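Local coordinates for uncharacterized protein (Acinetobacter baumannii, PDB 4PAR), which probably cleaves DNA containing 5-hydroxymethylcytosine, as a modification-dependent restriction endonuclease that pairs a Vsr-like nuclease domain with an SRA-like domain, at residues F[10-15]-F[41-46]; F[32-37]-F[62-67]; F[68-73]-F[116-121]. The protein carries 3 engineered substitutions. All coordinates share one frame; numbering follows the deposited sequence.

Interaction 1. Residues F[10-15]-F[41-46]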
loop_
_atom_site.group_PDB
_atom_site.type_symbol
_atom_site.label_atom_id
_atom_site.label_comp_id
_atom_site.label_asym_id
_atom_site.label_seq_id
_atom_site.Cartn_x
_atom_site.Cartn_y
_atom_site.Cartn_z
ATOM N N THR F 10 11.407 19.220 15.332
ATOM C CA THR F 10 12.378 18.760 14.347
ATOM C C THR F 10 11.751 17.795 13.349
ATOM O O THR F 10 11.900 17.966 12.137
ATOM C CB THR F 10 13.575 18.074 15.018
ATOM O OG1 THR F 10 14.315 19.039 15.772
ATOM C CG2 THR F 10 14.483 17.456 13.976
ATOM N N ASP F 11 11.039 16.795 13.861
ATOM C CA ASP F 11 10.375 15.830 12.993
ATOM C C ASP F 11 9.407 16.536 12.046
ATOM O O ASP F 11 9.407 16.283 10.841
ATOM C CB ASP F 11 9.640 14.771 13.820
ATOM C CG ASP F 11 9.171 13.596 12.976
ATOM O OD1 ASP F 11 10.027 12.807 12.519
ATOM O OD2 ASP F 11 7.947 13.457 12.771
ATOM N N TYR F 12 8.605 17.439 12.600
ATOM C CA TYR F 12 7.633 18.195 11.818
ATOM C C TYR F 12 8.298 18.979 10.683
ATOM O O TYR F 12 7.905 18.854 9.519
ATOM C CB TYR F 12 6.851 19.143 12.728
ATOM C CG TYR F 12 5.841 20.007 12.005
ATOM C CD1 TYR F 12 4.568 19.531 11.718
ATOM C CD2 TYR F 12 6.154 21.304 11.621
ATOM C CE1 TYR F 12 3.646 20.316 11.059
ATOM C CE2 TYR F 12 5.234 22.095 10.962
ATOM C CZ TYR F 12 3.984 21.597 10.683
ATOM O OH TYR F 12 3.068 22.384 10.029
ATOM N N VAL F 13 9.308 19.775 11.026
ATOM C CA VAL F 13 10.033 20.569 10.042
ATOM C C VAL F 13 10.657 19.700 8.951
ATOM O O VAL F 13 10.537 20.004 7.768
ATOM C CB VAL F 13 11.148 21.411 10.690
ATOM C CG1 VAL F 13 11.873 22.219 9.628
ATOM C CG2 VAL F 13 10.573 22.335 11.732
ATOM N N ILE F 14 11.323 18.620 9.347
ATOM C CA ILE F 14 11.946 17.733 8.372
ATOM C C ILE F 14 10.917 17.158 7.404
ATOM O O ILE F 14 11.127 17.162 6.187
ATOM C CB ILE F 14 12.698 16.575 9.052
ATOM C CG1 ILE F 14 13.907 17.112 9.806
ATOM C CG2 ILE F 14 13.172 15.568 8.033
ATOM C CD1 ILE F 14 14.682 18.127 9.032
ATOM N N ARG F 15 9.801 16.680 7.945
ATOM C CA ARG F 15 8.773 16.070 7.106
ATOM C C ARG F 15 8.046 17.076 6.209
ATOM O O ARG F 15 7.620 16.717 5.116
ATOM C CB ARG F 15 7.763 15.313 7.970
ATOM C CG ARG F 15 8.377 14.153 8.728
ATOM C CD ARG F 15 7.332 13.376 9.486
ATOM N NE ARG F 15 6.482 12.608 8.587
ATOM C CZ ARG F 15 5.500 11.812 8.993
ATOM N NH1 ARG F 15 5.243 11.682 10.289
ATOM N NH2 ARG F 15 4.775 11.147 8.104
ATOM N N THR F 41 8.688 30.522 15.612
ATOM C CA THR F 41 7.438 30.905 16.254
ATOM C C THR F 41 6.349 30.954 15.181
ATOM O O THR F 41 5.158 31.037 15.488
ATOM C CB THR F 41 7.538 32.266 16.971
ATOM O OG1 THR F 41 7.775 33.302 16.011
ATOM C CG2 THR F 41 8.667 32.250 17.991
ATOM N N LEU F 42 6.778 30.897 13.923
ATOM C CA LEU F 42 5.875 30.868 12.779
ATOM C C LEU F 42 5.625 29.444 12.296
ATOM O O LEU F 42 6.525 28.797 11.772
ATOM C CB LEU F 42 6.446 31.699 11.630
ATOM C CG LEU F 42 6.002 33.154 11.492
ATOM C CD1 LEU F 42 6.093 33.891 12.816
ATOM C CD2 LEU F 42 6.854 33.838 10.438
ATOM N N LYS F 43 4.401 28.959 12.462
ATOM C CA LYS F 43 4.053 27.644 11.944
ATOM C C LYS F 43 3.951 27.734 10.432
ATOM O O LYS F 43 3.539 28.763 9.898
ATOM C CB LYS F 43 2.740 27.137 12.551
ATOM C CG LYS F 43 2.353 25.731 12.115
ATOM C CD LYS F 43 1.101 25.234 12.826
ATOM C CE LYS F 43 0.693 23.856 12.322
ATOM N NZ LYS F 43 -0.514 23.324 13.016
ATOM N N PHE F 44 4.348 26.670 9.741
ATOM C CA PHE F 44 4.228 26.641 8.286
ATOM C C PHE F 44 3.810 25.263 7.787
ATOM O O PHE F 44 4.040 24.249 8.453
ATOM C CB PHE F 44 5.538 27.074 7.623
ATOM C CG PHE F 44 6.682 26.122 7.844
ATOM C CD1 PHE F 44 6.872 25.034 7.007
ATOM C CD2 PHE F 44 7.577 26.330 8.870
ATOM C CE1 PHE F 44 7.914 24.169 7.206
ATOM C CE2 PHE F 44 8.624 25.461 9.072
ATOM C CZ PHE F 44 8.793 24.381 8.239
ATOM N N VAL F 45 3.183 25.237 6.615
ATOM C CA VAL F 45 2.724 23.992 6.004
ATOM C C VAL F 45 3.114 23.980 4.527
ATOM O O VAL F 45 2.957 24.985 3.832
ATOM C CB VAL F 45 1.186 23.816 6.130
ATOM C CG1 VAL F 45 0.761 22.428 5.680
ATOM C CG2 VAL F 45 0.721 24.076 7.544
ATOM N N THR F 46 3.627 22.852 4.047
ATOM C CA THR F 46 3.928 22.707 2.623
ATOM C C THR F 46 2.867 21.881 1.912
ATOM O O THR F 46 2.331 20.929 2.475
ATOM C CB THR F 46 5.297 22.043 2.377
ATOM O OG1 THR F 46 5.345 20.780 3.053
ATOM C CG2 THR F 46 6.432 22.937 2.860
#
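Tyr12 and Val13 of helix 7-16 meet Phe44 and the residues on either side of it, where the chain runs into strand 45-51. The contact lies in the N-terminal nuclease domain, of the PD-(D/E)XK clan, and joins its first helix to the approach of a sheet strand. The polar part is a single hydrogen bond: Tyr12 OH donates to Phe44 O at 2.6 Å. The C=O...donor angle is 147° and the hydroxyl is tilted 32° from the carbonyl plane, while that oxygen lies at the edge of the phenol ring, near the ring plane. CG of Tyr12 is anti to the backbone N (chi1 178°), and the bond from CA to CB points toward 41-46.

Around the hydroxyl the contacts are with carbon. Lys43 CE comes within 3.6 Å of Tyr12 OH, its extended chain crossing the tyrosine at about a right angle; the lysine's NZ forms a long, weak ion pair with Glu171. Val45, two residues further along, brings its CG2 to 3.8 Å from Tyr12 OH. The phenol is also met by the ring of Trp166.

The apolar part lies one residue along the helix, at Val13. The Phe44 ring that it meets is also touched by Leu62, Phe64 and Ile34, so it belongs to the core between sheet and helix 26-37. Helix 7-16 also meets the second subunit: Leu136 of that subunit packs on Val13, and Arg24 of that subunit forms a salt bridge with Asp11. Within the contact, Val13 CG1 meets the edge of the phenylalanine ring near its plane, 4.0 Å from Phe44 CZ.

Interaction 2. Residues F[32-37]-F[62-67]; sequences RIIHLL and LYFPQL
Helix-on-sheet packing in the PD-(D/E)XK-clan nuclease domain brings Ile33, Ile34 and Leu37 of helix 26-37 against Leu62 and Phe64, alternate residues of strand 57-64 that point from one face of the sheet to the helix. The short axes of helix 32-37 and strand 62-64 approach to 11.1 Å, with 42° between their N-to-C directions. No hydrogen bond links the two segments, and all five touching residues are buried apolar ones.

Leu62 is gripped by two neighbouring isoleucines. Its CD2 lies 3.7 Å from Ile33 CG2, the two side chains sliding past each other in opposite directions. The same Leu62 CD2 is 3.8 Å from Ile34 CD1, and Leu62 CD1 also comes to 3.9 Å of that methyl, so Ile34 CD1 touches both branches of the leucine.

Phe64 takes the next two contacts at the far end of its ring. Ile34 CD1 approaches Phe64 CZ at 4.0 Å, which makes this methyl the link between the leucine and the aromatic ring. One helical turn beyond Ile33, Leu37 reaches tip to tip with the phenylalanine, its CD2 4.1 Å from Phe64 CZ and equally far from CE1.

Ile71 of strand 69-74 touches Ile33, Leu62 and Phe64. Helix 136-159 adds Ile143 beside Ile33 and Ile150 beside Phe64, so the cluster lies between one sheet face and two helices; on helix 26-37, Arg32 and His35 meet the second subunit.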
loop_
_atom_site.group_PDB
_atom_site.type_symbol
_atom_site.label_atom_id
_atom_site.label_comp_id
_atom_site.label_asym_id
_atom_site.label_seq_id
_atom_site.Cartn_x
_atom_site.Cartn_y
_atom_site.Cartn_z
ATOM N N ARG F 32 14.717 27.679 0.988
ATOM C CA ARG F 32 15.468 28.917 1.153
ATOM C C ARG F 32 14.646 29.950 1.926
ATOM O O ARG F 32 15.182 30.640 2.798
ATOM C CB ARG F 32 15.919 29.493 -0.191
ATOM C CG ARG F 32 16.795 30.722 -0.004
ATOM C CD ARG F 32 17.400 31.233 -1.292
ATOM N NE ARG F 32 17.998 32.552 -1.097
ATOM C CZ ARG F 32 19.263 32.761 -0.748
ATOM N NH1 ARG F 32 20.084 31.735 -0.552
ATOM N NH2 ARG F 32 19.708 34.000 -0.595
ATOM N N ILE F 33 13.351 30.046 1.626
ATOM C CA ILE F 33 12.478 30.959 2.369
ATOM C C ILE F 33 12.500 30.645 3.858
ATOM O O ILE F 33 12.733 31.528 4.685
ATOM C CB ILE F 33 11.013 30.904 1.883
ATOM C CG1 ILE F 33 10.877 31.561 0.512
ATOM C CG2 ILE F 33 10.085 31.604 2.877
ATOM C CD1 ILE F 33 9.472 31.555 -0.012
ATOM N N ILE F 34 12.270 29.380 4.196
ATOM C CA ILE F 34 12.255 28.979 5.594
ATOM C C ILE F 34 13.576 29.259 6.297
ATOM O O ILE F 34 13.586 29.898 7.349
ATOM C CB ILE F 34 11.924 27.504 5.747
ATOM C CG1 ILE F 34 10.559 27.223 5.131
ATOM C CG2 ILE F 34 11.909 27.132 7.217
ATOM C CD1 ILE F 34 9.443 28.030 5.768
ATOM N N HIS F 35 14.684 28.796 5.724
ATOM C CA HIS F 35 15.981 28.954 6.390
ATOM C C HIS F 35 16.397 30.411 6.527
ATOM O O HIS F 35 16.956 30.797 7.545
ATOM C CB HIS F 35 17.076 28.182 5.653
ATOM C CG HIS F 35 16.902 26.700 5.705
ATOM N ND1 HIS F 35 17.305 25.868 4.684
ATOM C CD2 HIS F 35 16.354 25.901 6.650
ATOM C CE1 HIS F 35 17.013 24.619 4.998
ATOM N NE2 HIS F 35 16.437 24.611 6.186
ATOM N N LEU F 36 16.139 31.219 5.506
ATOM C CA LEU F 36 16.526 32.625 5.558
ATOM C C LEU F 36 15.615 33.398 6.506
ATOM O O LEU F 36 16.029 34.392 7.105
ATOM C CB LEU F 36 16.499 33.249 4.165
ATOM C CG LEU F 36 17.794 33.228 3.351
ATOM C CD1 LEU F 36 18.302 31.815 3.158
ATOM C CD2 LEU F 36 17.571 33.905 2.007
ATOM N N LEU F 37 14.369 32.956 6.624
ATOM C CA LEU F 37 13.483 33.489 7.649
ATOM C C LEU F 37 13.898 32.984 9.029
ATOM O O LEU F 37 14.146 33.770 9.936
ATOM C CB LEU F 37 12.033 33.100 7.355
ATOM C CG LEU F 37 10.967 33.304 8.434
ATOM C CD1 LEU F 37 10.921 34.747 8.918
ATOM C CD2 LEU F 37 9.608 32.879 7.908
ATOM N N LEU F 62 4.024 26.781 -0.058
ATOM C CA LEU F 62 4.306 27.115 1.337
ATOM C C LEU F 62 3.157 27.926 1.955
ATOM O O LEU F 62 2.617 28.817 1.315
ATOM C CB LEU F 62 5.630 27.875 1.442
ATOM C CG LEU F 62 6.108 28.225 2.852
ATOM C CD1 LEU F 62 6.408 26.967 3.635
ATOM C CD2 LEU F 62 7.326 29.123 2.802
ATOM N N TYR F 63 2.774 27.602 3.191
ATOM C CA TYR F 63 1.629 28.256 3.840
ATOM C C TYR F 63 1.859 28.588 5.313
ATOM O O TYR F 63 2.155 27.707 6.117
ATOM C CB TYR F 63 0.390 27.372 3.706
ATOM C CG TYR F 63 -0.819 27.826 4.500
ATOM C CD1 TYR F 63 -1.202 29.162 4.538
ATOM C CD2 TYR F 63 -1.596 26.908 5.189
ATOM C CE1 TYR F 63 -2.315 29.567 5.252
ATOM C CE2 TYR F 63 -2.708 27.304 5.906
ATOM C CZ TYR F 63 -3.066 28.630 5.933
ATOM O OH TYR F 63 -4.180 29.016 6.651
ATOM N N PHE F 64 1.708 29.863 5.658
ATOM C CA PHE F 64 1.728 30.304 7.048
ATOM C C PHE F 64 0.308 30.641 7.497
ATOM O O PHE F 64 -0.257 31.660 7.078
ATOM C CB PHE F 64 2.637 31.519 7.227
ATOM C CG PHE F 64 4.046 31.295 6.776
ATOM C CD1 PHE F 64 4.981 30.733 7.630
ATOM C CD2 PHE F 64 4.443 31.659 5.502
ATOM C CE1 PHE F 64 6.283 30.533 7.215
ATOM C CE2 PHE F 64 5.740 31.460 5.082
ATOM C CZ PHE F 64 6.661 30.897 5.939
ATOM N N PRO F 65 -0.271 29.778 8.346
ATOM C CA PRO F 65 -1.649 29.866 8.838
ATOM C C PRO F 65 -1.891 31.054 9.748
ATOM O O PRO F 65 -2.961 31.657 9.694
ATOM C CB PRO F 65 -1.826 28.558 9.617
ATOM C CG PRO F 65 -0.779 27.649 9.081
ATOM C CD PRO F 65 0.381 28.537 8.789
ATOM N N GLN F 66 -0.910 31.378 10.581
ATOM C CA GLN F 66 -1.064 32.461 11.541
ATOM C C GLN F 66 -1.143 33.804 10.836
ATOM O O GLN F 66 -1.833 34.711 11.293
ATOM C CB GLN F 66 0.095 32.463 12.532
ATOM C CG GLN F 66 0.321 31.128 13.201
ATOM C CD GLN F 66 1.528 31.140 14.104
ATOM O OE1 GLN F 66 1.765 30.191 14.846
ATOM N NE2 GLN F 66 2.302 32.216 14.045
ATOM N N LEU F 67 -0.411 33.928 9.734
ATOM C CA LEU F 67 -0.374 35.171 8.972
ATOM C C LEU F 67 -1.318 35.155 7.765
ATOM O O LEU F 67 -1.488 36.172 7.092
ATOM C CB LEU F 67 1.055 35.459 8.495
ATOM C CG LEU F 67 2.148 35.867 9.490
ATOM C CD1 LEU F 67 2.483 34.763 10.483
ATOM C CD2 LEU F 67 3.400 36.283 8.732
#

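Interaction 3. Residues F[68-73]-F[116-121]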
loop_
_atom_site.group_PDB
_atom_site.type_symbol
_atom_site.label_atom_id
_atom_site.label_comp_id
_atom_site.label_asym_id
_atom_site.label_seq_id
_atom_site.Cartn_x
_atom_site.Cartn_y
_atom_site.Cartn_z
ATOM N N GLY F 68 -1.942 34.010 7.509
ATOM C CA GLY F 68 -2.752 33.836 6.317
ATOM C C GLY F 68 -1.980 34.153 5.048
ATOM O O GLY F 68 -2.478 34.848 4.169
ATOM N N ILE F 69 -0.755 33.646 4.948
ATOM C CA ILE F 69 0.082 33.949 3.788
ATOM C C ILE F 69 0.503 32.707 3.019
ATOM O O ILE F 69 0.976 31.737 3.604
ATOM C CB ILE F 69 1.355 34.706 4.194
ATOM C CG1 ILE F 69 0.999 36.094 4.724
ATOM C CG2 ILE F 69 2.303 34.812 3.018
ATOM C CD1 ILE F 69 2.179 37.019 4.830
ATOM N N HIS F 70 0.343 32.743 1.701
ATOM C CA HIS F 70 0.796 31.642 0.874
ATOM C C HIS F 70 1.927 32.069 -0.035
ATOM O O HIS F 70 2.089 33.246 -0.352
ATOM C CB HIS F 70 -0.333 31.076 0.028
ATOM C CG HIS F 70 -1.440 30.465 0.823
ATOM N ND1 HIS F 70 -1.567 29.105 0.986
ATOM C CD2 HIS F 70 -2.483 31.027 1.478
ATOM C CE1 HIS F 70 -2.641 28.851 1.716
ATOM N NE2 HIS F 70 -3.210 30.000 2.031
ATOM N N ILE F 71 2.714 31.083 -0.433
ATOM C CA ILE F 71 3.767 31.262 -1.402
ATOM C C ILE F 71 3.652 30.147 -2.428
ATOM O O ILE F 71 3.602 28.954 -2.085
ATOM C CB ILE F 71 5.147 31.260 -0.746
ATOM C CG1 ILE F 71 5.295 32.498 0.138
ATOM C CG2 ILE F 71 6.232 31.241 -1.802
ATOM C CD1 ILE F 71 6.040 32.246 1.417
ATOM N N GLU F 72 3.582 30.562 -3.685
ATOM C CA GLU F 72 3.466 29.661 -4.817
ATOM C C GLU F 72 4.636 29.850 -5.778
ATOM O O GLU F 72 4.929 30.975 -6.201
ATOM C CB GLU F 72 2.148 29.904 -5.547
ATOM C CG GLU F 72 1.959 29.061 -6.785
ATOM C CD GLU F 72 0.718 29.443 -7.561
ATOM O OE1 GLU F 72 0.549 30.642 -7.866
ATOM O OE2 GLU F 72 -0.092 28.541 -7.860
ATOM N N VAL F 73 5.309 28.756 -6.110
ATOM C CA VAL F 73 6.293 28.777 -7.177
ATOM C C VAL F 73 5.591 28.718 -8.535
ATOM O O VAL F 73 4.795 27.805 -8.790
ATOM C CB VAL F 73 7.282 27.600 -7.056
ATOM C CG1 VAL F 73 8.101 27.469 -8.327
ATOM C CG2 VAL F 73 8.175 27.780 -5.829
ATOM N N THR F 116 -10.043 32.548 1.388
ATOM C CA THR F 116 -10.648 33.871 1.383
ATOM C C THR F 116 -9.937 34.792 2.368
ATOM O O THR F 116 -9.877 34.517 3.565
ATOM C CB THR F 116 -12.137 33.809 1.744
ATOM O OG1 THR F 116 -12.822 32.952 0.822
ATOM C CG2 THR F 116 -12.742 35.196 1.690
ATOM N N GLY F 117 -9.423 35.902 1.856
ATOM C CA GLY F 117 -8.736 36.876 2.679
ATOM C C GLY F 117 -7.238 36.686 2.694
ATOM O O GLY F 117 -6.493 37.629 2.965
ATOM N N HIS F 118 -6.791 35.473 2.389
ATOM C CA HIS F 118 -5.362 35.165 2.390
ATOM C C HIS F 118 -4.649 35.830 1.210
ATOM O O HIS F 118 -5.228 36.003 0.138
ATOM C CB HIS F 118 -5.133 33.651 2.349
ATOM C CG HIS F 118 -5.767 32.902 3.481
ATOM N ND1 HIS F 118 -5.914 31.531 3.474
ATOM C CD2 HIS F 118 -6.287 33.330 4.657
ATOM C CE1 HIS F 118 -6.497 31.146 4.596
ATOM N NE2 HIS F 118 -6.736 32.218 5.330
ATOM N N LYS F 119 -3.390 36.205 1.415
ATOM C CA LYS F 119 -2.565 36.757 0.347
ATOM C C LYS F 119 -1.711 35.659 -0.277
ATOM O O LYS F 119 -1.264 34.748 0.413
ATOM C CB LYS F 119 -1.673 37.883 0.880
ATOM C CG LYS F 119 -0.792 38.545 -0.179
ATOM C CD LYS F 119 -1.626 39.137 -1.315
ATOM C CE LYS F 119 -0.750 39.719 -2.417
ATOM N NZ LYS F 119 0.100 40.834 -1.924
ATOM N N ILE F 120 -1.503 35.730 -1.588
ATOM C CA ILE F 120 -0.598 34.801 -2.256
ATOM C C ILE F 120 0.558 35.534 -2.918
ATOM O O ILE F 120 0.355 36.409 -3.763
ATOM C CB ILE F 120 -1.314 33.960 -3.320
ATOM C CG1 ILE F 120 -2.230 32.943 -2.648
ATOM C CG2 ILE F 120 -0.297 33.238 -4.190
ATOM C CD1 ILE F 120 -2.724 31.862 -3.578
ATOM N N PHE F 121 1.772 35.178 -2.513
ATOM C CA PHE F 121 2.967 35.697 -3.150
ATOM C C PHE F 121 3.495 34.676 -4.138
ATOM O O PHE F 121 3.457 33.472 -3.882
ATOM C CB PHE F 121 4.032 36.033 -2.118
ATOM C CG PHE F 121 3.672 37.186 -1.237
ATOM C CD1 PHE F 121 3.778 38.487 -1.704
ATOM C CD2 PHE F 121 3.238 36.975 0.060
ATOM C CE1 PHE F 121 3.455 39.556 -0.895
ATOM C CE2 PHE F 121 2.913 38.041 0.876
ATOM C CZ PHE F 121 3.021 39.334 0.395
#
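His70 N donates to Lys119 O at 2.9 Å, and the carbonyl oxygen of the same histidine accepts from Phe121 N, with an N-H...O angle of 177°. Glu72 N continues the series to Phe121 O, again at 2.9 Å, and Lys119 N to Gly68 O opens it with a longer bond of 3.2 Å. A further polar pair lies outside the backbone: His70 NE2 and His118 ND1, 3.4 Å apart, form a weak hydrogen bond in which either may be the donor. The two imidazoles meet rim to rim with their planes at 32°. The firmer partner of His70 is Thr60 OG1, bonded to its ND1, and the ring stacks on Tyr63.

This alternation, in which His70 bonds to the residues before and after Ile120, is the register of a parallel pair. It adds strand 119-124 to the edge of the mixed nuclease sheet beside strand 69-74; the axes of 69-73 and 119-121 cross at -31°. At the start of strand 69-74, Gly68 and Ile69 both face Phe64, a G1 beta bulge, and Gly68 has the positive phi of that motif.

On the face bearing Ile69, Ile71 and Phe121, Ile69 CG2 lies in plane at the edge of the phenyl ring, 3.8 Å from Phe121 CD2; helix 136-159 covers this side, with Ile146 touching both Ile71 and Phe121. On the opposite face His70 CB packs on Ile120 CG1 at 3.8 Å. The Glu72 carboxylate turns to outside partners, OE2 accepting from Leu96 N and OE1 forming a salt bridge with Arg122.

From the N terminus, helix 7-16 is joined first: interaction 1 closes a loop of 25 residues that contains helix 26-37. That helix opens interaction 2 before interaction 1 has closed, so the two contacts cross along the chain. Interaction 2 closes a loop of 24 residues, with strand 45-51 inside it, by bringing 62-67 to helix 26-37. Strands 45-51 and 57-64 are sheet neighbours, with Val45 O probably hydrogen-bonded to Tyr63 N. Interaction 3 follows in series, closing a 42-residue excursion, and borders interaction 2 through probable backbone bonds of Leu62 O with Ile71 N and Phe64 N with Ile69 O. Together they connect two N-terminal helices and four strands of one sheet.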